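Long-range contact in ABC transporter periplasmic peptide-binding protein (Pseudoalteromonas, PDB 4QFL), which binds dipeptides such as Ala-Phe in the periplasm, probably to hand them to an ABC transporter for uptake: residues D281-W295 with L500-A514. Residues are numbered along the deposited sequence; the frame is centred on the assembly and turned at random.
Sequences DINVERETNLNIGYW and LYPIAHGMRFQASSA. With GOL (glycerol), chain E.
Arg-286 runs alongside Phe-509, its guanidinium nearly perpendicular to the ring, with NH1 at the ring edge, 3.6 Å from Phe-509 CZ. With CG anti to the backbone N (chi1 171°) and the chain extended beyond it, Arg-286 also lays its aliphatic part against the ring, CG 3.6 Å from Phe-509 CE1, while NH2 goes on to Asn-330. Val-284 continues this face, CG2 meeting Ala-511 CB at 4.1 Å, and helix 273-278 packs on both. The reverse face is polar: a water accepts from Asn-283 ND2 and Ser-512 OG, Glu-287 OE2 takes the N-H of Gly-522 and Arg-508 NH1 gives to its carbonyl O. In the other ladder, Leu-500 sets CD2 squarely over the Tyr-294 ring, a CH-pi contact 3.7 Å from its centroid. Gly-293 O takes two N-H groups, from Ile-503 N at 2.8 Å and Ala-504 N at 3.3 Å, the signature of a classic beta bulge. Between the ladders, a glycerol, probably from the crystallisation liquor, accepts through O2 from Asn-289 N (2.9 Å) and donates to Gly-506 O (2.7 Å). The two antiparallel ladders are consistent with the paired crossover strands joining the lobes of periplasmic binding proteins, Tyr-294 lying close to the bound phenylalanine.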
loop_
_atom_site.group_PDB
_atom_site.type_symbol
_atom_site.label_atom_id
_atom_site.label_comp_id
_atom_site.label_asym_id
_atom_site.label_seq_id
_atom_site.Cartn_x
_atom_site.Cartn_y
_atom_site.Cartn_z
ATOM N N ASP A 281 0.943 -30.027 -8.673
ATOM C CA ASP A 281 -0.384 -29.432 -8.801
ATOM C C ASP A 281 -0.482 -28.010 -8.246
ATOM O O ASP A 281 -1.578 -27.494 -8.058
ATOM C CB ASP A 281 -1.445 -30.335 -8.150
ATOM C CG ASP A 281 -1.099 -30.708 -6.717
ATOM O OD1 ASP A 281 -0.068 -30.217 -6.209
ATOM O OD2 ASP A 281 -1.862 -31.480 -6.097
ATOM N N ILE A 282 0.664 -27.387 -7.979
ATOM C CA ILE A 282 0.691 -26.027 -7.455
ATOM C C ILE A 282 1.612 -25.162 -8.303
ATOM O O ILE A 282 2.682 -25.604 -8.729
ATOM C CB ILE A 282 1.154 -26.000 -5.986
ATOM C CG1 ILE A 282 0.095 -26.614 -5.086
ATOM C CG2 ILE A 282 1.433 -24.576 -5.526
ATOM C CD1 ILE A 282 0.532 -26.712 -3.665
ATOM N N ASN A 283 1.184 -23.932 -8.555
ATOM C CA ASN A 283 2.019 -22.940 -9.220
ATOM C C ASN A 283 2.434 -21.865 -8.240
ATOM O O ASN A 283 1.632 -21.404 -7.441
ATOM C CB ASN A 283 1.267 -22.270 -10.365
ATOM C CG ASN A 283 0.889 -23.234 -11.461
ATOM O OD1 ASN A 283 1.664 -24.127 -11.827
ATOM N ND2 ASN A 283 -0.308 -23.061 -11.997
ATOM N N VAL A 284 3.686 -21.454 -8.308
ATOM C CA VAL A 284 4.122 -20.327 -7.505
ATOM C C VAL A 284 4.710 -19.274 -8.441
ATOM O O VAL A 284 5.725 -19.511 -9.108
ATOM C CB VAL A 284 5.124 -20.758 -6.428
ATOM C CG1 VAL A 284 5.409 -19.600 -5.477
ATOM C CG2 VAL A 284 4.584 -21.963 -5.676
ATOM N N GLU A 285 4.044 -18.128 -8.524
ATOM C CA GLU A 285 4.524 -17.058 -9.380
ATOM C C GLU A 285 5.530 -16.233 -8.608
ATOM O O GLU A 285 5.444 -16.121 -7.395
ATOM C CB GLU A 285 3.380 -16.166 -9.829
ATOM C CG GLU A 285 2.359 -16.838 -10.707
ATOM C CD GLU A 285 1.157 -15.939 -10.946
ATOM O OE1 GLU A 285 1.286 -14.977 -11.741
ATOM O OE2 GLU A 285 0.090 -16.177 -10.324
ATOM N N ARG A 286 6.471 -15.644 -9.333
ATOM C CA ARG A 286 7.584 -14.925 -8.749
ATOM C C ARG A 286 7.853 -13.733 -9.648
ATOM O O ARG A 286 8.378 -13.891 -10.735
ATOM C CB ARG A 286 8.804 -15.856 -8.718
ATOM C CG ARG A 286 10.112 -15.205 -8.341
ATOM C CD ARG A 286 11.286 -16.157 -8.562
ATOM N NE ARG A 286 12.539 -15.523 -8.175
ATOM C CZ ARG A 286 13.274 -15.881 -7.129
ATOM N NH1 ARG A 286 12.909 -16.905 -6.363
ATOM N NH2 ARG A 286 14.385 -15.219 -6.852
ATOM N N GLU A 287 7.468 -12.537 -9.219
ATOM C CA GLU A 287 7.592 -11.384 -10.099
ATOM C C GLU A 287 8.367 -10.241 -9.461
ATOM O O GLU A 287 8.358 -10.079 -8.236
ATOM C CB GLU A 287 6.212 -10.886 -10.503
ATOM C CG GLU A 287 5.269 -11.981 -10.927
ATOM C CD GLU A 287 3.900 -11.449 -11.353
ATOM O OE1 GLU A 287 3.065 -12.273 -11.793
ATOM O OE2 GLU A 287 3.657 -10.217 -11.257
ATOM N N THR A 288 9.037 -9.449 -10.299
ATOM C CA THR A 288 9.692 -8.245 -9.825
ATOM C C THR A 288 8.632 -7.222 -9.426
ATOM O O THR A 288 7.527 -7.211 -9.980
ATOM C CB THR A 288 10.605 -7.635 -10.894
ATOM O OG1 THR A 288 11.220 -6.464 -10.356
ATOM C CG2 THR A 288 9.808 -7.236 -12.114
ATOM N N ASN A 289 8.961 -6.361 -8.469
ATOM C CA ASN A 289 7.959 -5.464 -7.906
ATOM C C ASN A 289 8.604 -4.263 -7.223
ATOM O O ASN A 289 9.661 -4.377 -6.608
ATOM C CB ASN A 289 7.054 -6.251 -6.945
ATOM C CG ASN A 289 6.068 -5.371 -6.209
ATOM O OD1 ASN A 289 6.410 -4.764 -5.194
ATOM N ND2 ASN A 289 4.829 -5.321 -6.694
ATOM N N LEU A 290 7.972 -3.108 -7.366
ATOM C CA LEU A 290 8.451 -1.883 -6.746
ATOM C C LEU A 290 8.086 -1.878 -5.264
ATOM O O LEU A 290 6.931 -1.692 -4.894
ATOM C CB LEU A 290 7.805 -0.688 -7.425
ATOM C CG LEU A 290 8.128 -0.402 -8.885
ATOM C CD1 LEU A 290 7.103 0.568 -9.435
ATOM C CD2 LEU A 290 9.547 0.156 -9.006
ATOM N N ASN A 291 9.068 -2.112 -4.413
ATOM C CA ASN A 291 8.822 -2.123 -2.985
ATOM C C ASN A 291 10.096 -1.827 -2.242
ATOM O O ASN A 291 11.185 -1.927 -2.802
ATOM C CB ASN A 291 8.248 -3.469 -2.535
ATOM C CG ASN A 291 9.220 -4.615 -2.723
ATOM O OD1 ASN A 291 9.205 -5.305 -3.747
ATOM N ND2 ASN A 291 10.061 -4.835 -1.733
ATOM N N ILE A 292 9.955 -1.440 -0.983
ATOM C CA ILE A 292 11.104 -1.267 -0.107
ATOM C C ILE A 292 10.781 -1.745 1.292
ATOM O O ILE A 292 9.703 -1.477 1.813
ATOM C CB ILE A 292 11.537 0.194 -0.039
ATOM C CG1 ILE A 292 12.729 0.349 0.920
ATOM C CG2 ILE A 292 10.357 1.071 0.332
ATOM C CD1 ILE A 292 14.043 -0.141 0.348
ATOM N N GLY A 293 11.706 -2.501 1.874
ATOM C CA GLY A 293 11.652 -2.864 3.276
ATOM C C GLY A 293 12.750 -2.102 4.007
ATOM O O GLY A 293 13.921 -2.106 3.584
ATOM N N TYR A 294 12.372 -1.446 5.102
ATOM C CA TYR A 294 13.273 -0.564 5.859
ATOM C C TYR A 294 13.172 -0.752 7.382
ATOM O O TYR A 294 12.240 -1.372 7.901
ATOM C CB TYR A 294 13.015 0.912 5.504
ATOM C CG TYR A 294 11.569 1.308 5.700
ATOM C CD1 TYR A 294 11.007 1.349 6.971
ATOM C CD2 TYR A 294 10.759 1.617 4.621
ATOM C CE1 TYR A 294 9.678 1.686 7.158
ATOM C CE2 TYR A 294 9.433 1.952 4.802
ATOM C CZ TYR A 294 8.900 1.977 6.069
ATOM O OH TYR A 294 7.589 2.310 6.249
ATOM N N TRP A 295 14.155 -0.212 8.088
ATOM C CA TRP A 295 14.109 -0.096 9.543
ATOM C C TRP A 295 13.878 1.376 9.874
ATOM O O TRP A 295 14.767 2.216 9.683
ATOM C CB TRP A 295 15.448 -0.548 10.127
ATOM C CG TRP A 295 15.524 -0.682 11.625
ATOM C CD1 TRP A 295 14.498 -0.894 12.489
ATOM C CD2 TRP A 295 16.715 -0.639 12.412
ATOM N NE1 TRP A 295 14.978 -0.976 13.774
ATOM C CE2 TRP A 295 16.336 -0.824 13.751
ATOM C CE3 TRP A 295 18.066 -0.459 12.110
ATOM C CZ2 TRP A 295 17.257 -0.839 14.793
ATOM C CZ3 TRP A 295 18.983 -0.470 13.144
ATOM C CH2 TRP A 295 18.572 -0.658 14.471
ATOM N N LEU A 500 14.868 6.539 8.132
ATOM C CA LEU A 500 14.778 5.101 8.041
ATOM C C LEU A 500 15.951 4.590 7.218
ATOM O O LEU A 500 16.601 5.349 6.496
ATOM C CB LEU A 500 13.445 4.673 7.426
ATOM C CG LEU A 500 13.008 5.324 6.109
ATOM C CD1 LEU A 500 13.820 4.781 4.935
ATOM C CD2 LEU A 500 11.516 5.127 5.846
ATOM N N TYR A 501 16.213 3.297 7.337
ATOM C CA TYR A 501 17.329 2.661 6.662
ATOM C C TYR A 501 16.793 1.639 5.686
ATOM O O TYR A 501 16.245 0.614 6.108
ATOM C CB TYR A 501 18.201 1.954 7.692
ATOM C CG TYR A 501 19.355 1.140 7.135
ATOM C CD1 TYR A 501 20.151 1.620 6.102
ATOM C CD2 TYR A 501 19.671 -0.094 7.682
ATOM C CE1 TYR A 501 21.224 0.870 5.617
ATOM C CE2 TYR A 501 20.728 -0.843 7.210
ATOM C CZ TYR A 501 21.501 -0.361 6.181
ATOM O OH TYR A 501 22.551 -1.128 5.731
ATOM N N PRO A 502 16.937 1.917 4.379
ATOM C CA PRO A 502 16.529 0.961 3.346
ATOM C C PRO A 502 17.294 -0.334 3.529
ATOM O O PRO A 502 18.518 -0.307 3.645
ATOM C CB PRO A 502 16.979 1.644 2.049
ATOM C CG PRO A 502 17.001 3.096 2.375
ATOM C CD PRO A 502 17.442 3.176 3.800
ATOM N N ILE A 503 16.595 -1.458 3.577
ATOM C CA ILE A 503 17.280 -2.724 3.758
ATOM C C ILE A 503 17.322 -3.518 2.468
ATOM O O ILE A 503 18.398 -3.824 1.976
ATOM C CB ILE A 503 16.664 -3.551 4.884
ATOM C CG1 ILE A 503 16.963 -2.872 6.224
ATOM C CG2 ILE A 503 17.228 -4.956 4.870
ATOM C CD1 ILE A 503 15.837 -2.957 7.201
ATOM N N ALA A 504 16.157 -3.813 1.904
ATOM C CA ALA A 504 16.083 -4.691 0.747
ATOM C C ALA A 504 14.800 -4.501 -0.048
ATOM O O ALA A 504 13.862 -3.854 0.395
ATOM C CB ALA A 504 16.197 -6.126 1.191
ATOM N N HIS A 505 14.766 -5.095 -1.230
ATOM C CA HIS A 505 13.562 -5.123 -2.034
ATOM C C HIS A 505 13.217 -6.579 -2.302
ATOM O O HIS A 505 14.067 -7.337 -2.773
ATOM C CB HIS A 505 13.795 -4.373 -3.344
ATOM C CG HIS A 505 14.423 -3.025 -3.161
ATOM N ND1 HIS A 505 15.765 -2.795 -3.360
ATOM C CD2 HIS A 505 13.889 -1.838 -2.791
ATOM C CE1 HIS A 505 16.032 -1.520 -3.129
ATOM N NE2 HIS A 505 14.911 -0.921 -2.780
ATOM N N GLY A 506 11.979 -6.976 -1.990
ATOM C CA GLY A 506 11.560 -8.360 -2.155
ATOM C C GLY A 506 10.995 -8.699 -3.530
ATOM O O GLY A 506 10.692 -7.810 -4.337
ATOM N N MET A 507 10.882 -10.002 -3.800
ATOM C CA MET A 507 10.145 -10.509 -4.961
ATOM C C MET A 507 8.693 -10.713 -4.549
ATOM O O MET A 507 8.404 -11.012 -3.387
ATOM C CB MET A 507 10.735 -11.840 -5.452
ATOM C CG MET A 507 12.119 -11.724 -6.071
ATOM S SD MET A 507 12.056 -10.781 -7.595
ATOM C CE MET A 507 10.896 -11.767 -8.508
ATOM N N ARG A 508 7.779 -10.531 -5.493
ATOM C CA ARG A 508 6.367 -10.754 -5.225
ATOM C C ARG A 508 5.984 -12.207 -5.535
ATOM O O ARG A 508 6.013 -12.618 -6.687
ATOM C CB ARG A 508 5.531 -9.783 -6.052
ATOM C CG ARG A 508 4.076 -9.744 -5.669
ATOM C CD ARG A 508 3.320 -8.676 -6.434
ATOM N NE ARG A 508 2.039 -8.410 -5.794
ATOM C CZ ARG A 508 1.290 -7.348 -6.048
ATOM N NH1 ARG A 508 1.689 -6.465 -6.950
ATOM N NH2 ARG A 508 0.148 -7.171 -5.404
ATOM N N PHE A 509 5.639 -12.981 -4.509
ATOM C CA PHE A 509 5.258 -14.385 -4.691
ATOM C C PHE A 509 3.763 -14.626 -4.462
ATOM O O PHE A 509 3.138 -13.969 -3.640
ATOM C CB PHE A 509 5.994 -15.298 -3.705
ATOM C CG PHE A 509 7.468 -15.429 -3.948
ATOM C CD1 PHE A 509 7.954 -16.350 -4.864
ATOM C CD2 PHE A 509 8.371 -14.668 -3.215
ATOM C CE1 PHE A 509 9.309 -16.487 -5.070
ATOM C CE2 PHE A 509 9.733 -14.794 -3.415
ATOM C CZ PHE A 509 10.204 -15.708 -4.348
ATOM N N GLN A 510 3.203 -15.597 -5.173
ATOM C CA GLN A 510 1.881 -16.110 -4.853
ATOM C C GLN A 510 1.739 -17.576 -5.232
ATOM O O GLN A 510 2.138 -17.985 -6.322
ATOM C CB GLN A 510 0.789 -15.316 -5.549
ATOM C CG GLN A 510 -0.602 -15.839 -5.247
ATOM C CD GLN A 510 -1.659 -14.955 -5.840
ATOM O OE1 GLN A 510 -2.009 -15.093 -7.008
ATOM N NE2 GLN A 510 -2.158 -14.015 -5.045
ATOM N N ALA A 511 1.168 -18.366 -4.329
ATOM C CA ALA A 511 0.944 -19.771 -4.617
ATOM C C ALA A 511 -0.509 -20.019 -4.971
ATOM O O ALA A 511 -1.407 -19.390 -4.427
ATOM C CB ALA A 511 1.356 -20.638 -3.440
ATOM N N SER A 512 -0.743 -20.942 -5.893
ATOM C CA SER A 512 -2.103 -21.307 -6.227
ATOM C C SER A 512 -2.199 -22.719 -6.793
ATOM O O SER A 512 -1.222 -23.269 -7.304
ATOM C CB SER A 512 -2.713 -20.278 -7.194
ATOM O OG SER A 512 -1.997 -20.195 -8.415
ATOM N N SER A 513 -3.385 -23.302 -6.680
ATOM C CA SER A 513 -3.682 -24.536 -7.382
ATOM C C SER A 513 -3.464 -24.386 -8.889
ATOM O O SER A 513 -3.774 -23.352 -9.493
ATOM C CB SER A 513 -5.112 -24.971 -7.118
ATOM O OG SER A 513 -5.563 -25.727 -8.225
ATOM N N ALA A 514 -2.924 -25.431 -9.498
ATOM C CA ALA A 514 -2.695 -25.421 -10.928
ATOM C C ALA A 514 -4.018 -25.278 -11.659
ATOM O O ALA A 514 -4.041 -25.031 -12.856
ATOM C CB ALA A 514 -1.985 -26.679 -11.363
HETATM C C1 GOL E . 12.836 -5.237 -7.219
HETATM O O1 GOL E . 12.374 -4.289 -6.291
HETATM C C2 GOL E . 12.670 -6.651 -6.672
HETATM O O2 GOL E . 11.348 -7.086 -6.900
HETATM C C3 GOL E . 13.652 -7.577 -7.387
HETATM O O3 GOL E . 13.561 -7.367 -8.789
HETATM O O HOH W 1 -2.109 -21.090 -11.159
HETATM O O HOH W 2 0.315 -18.465 -8.164
#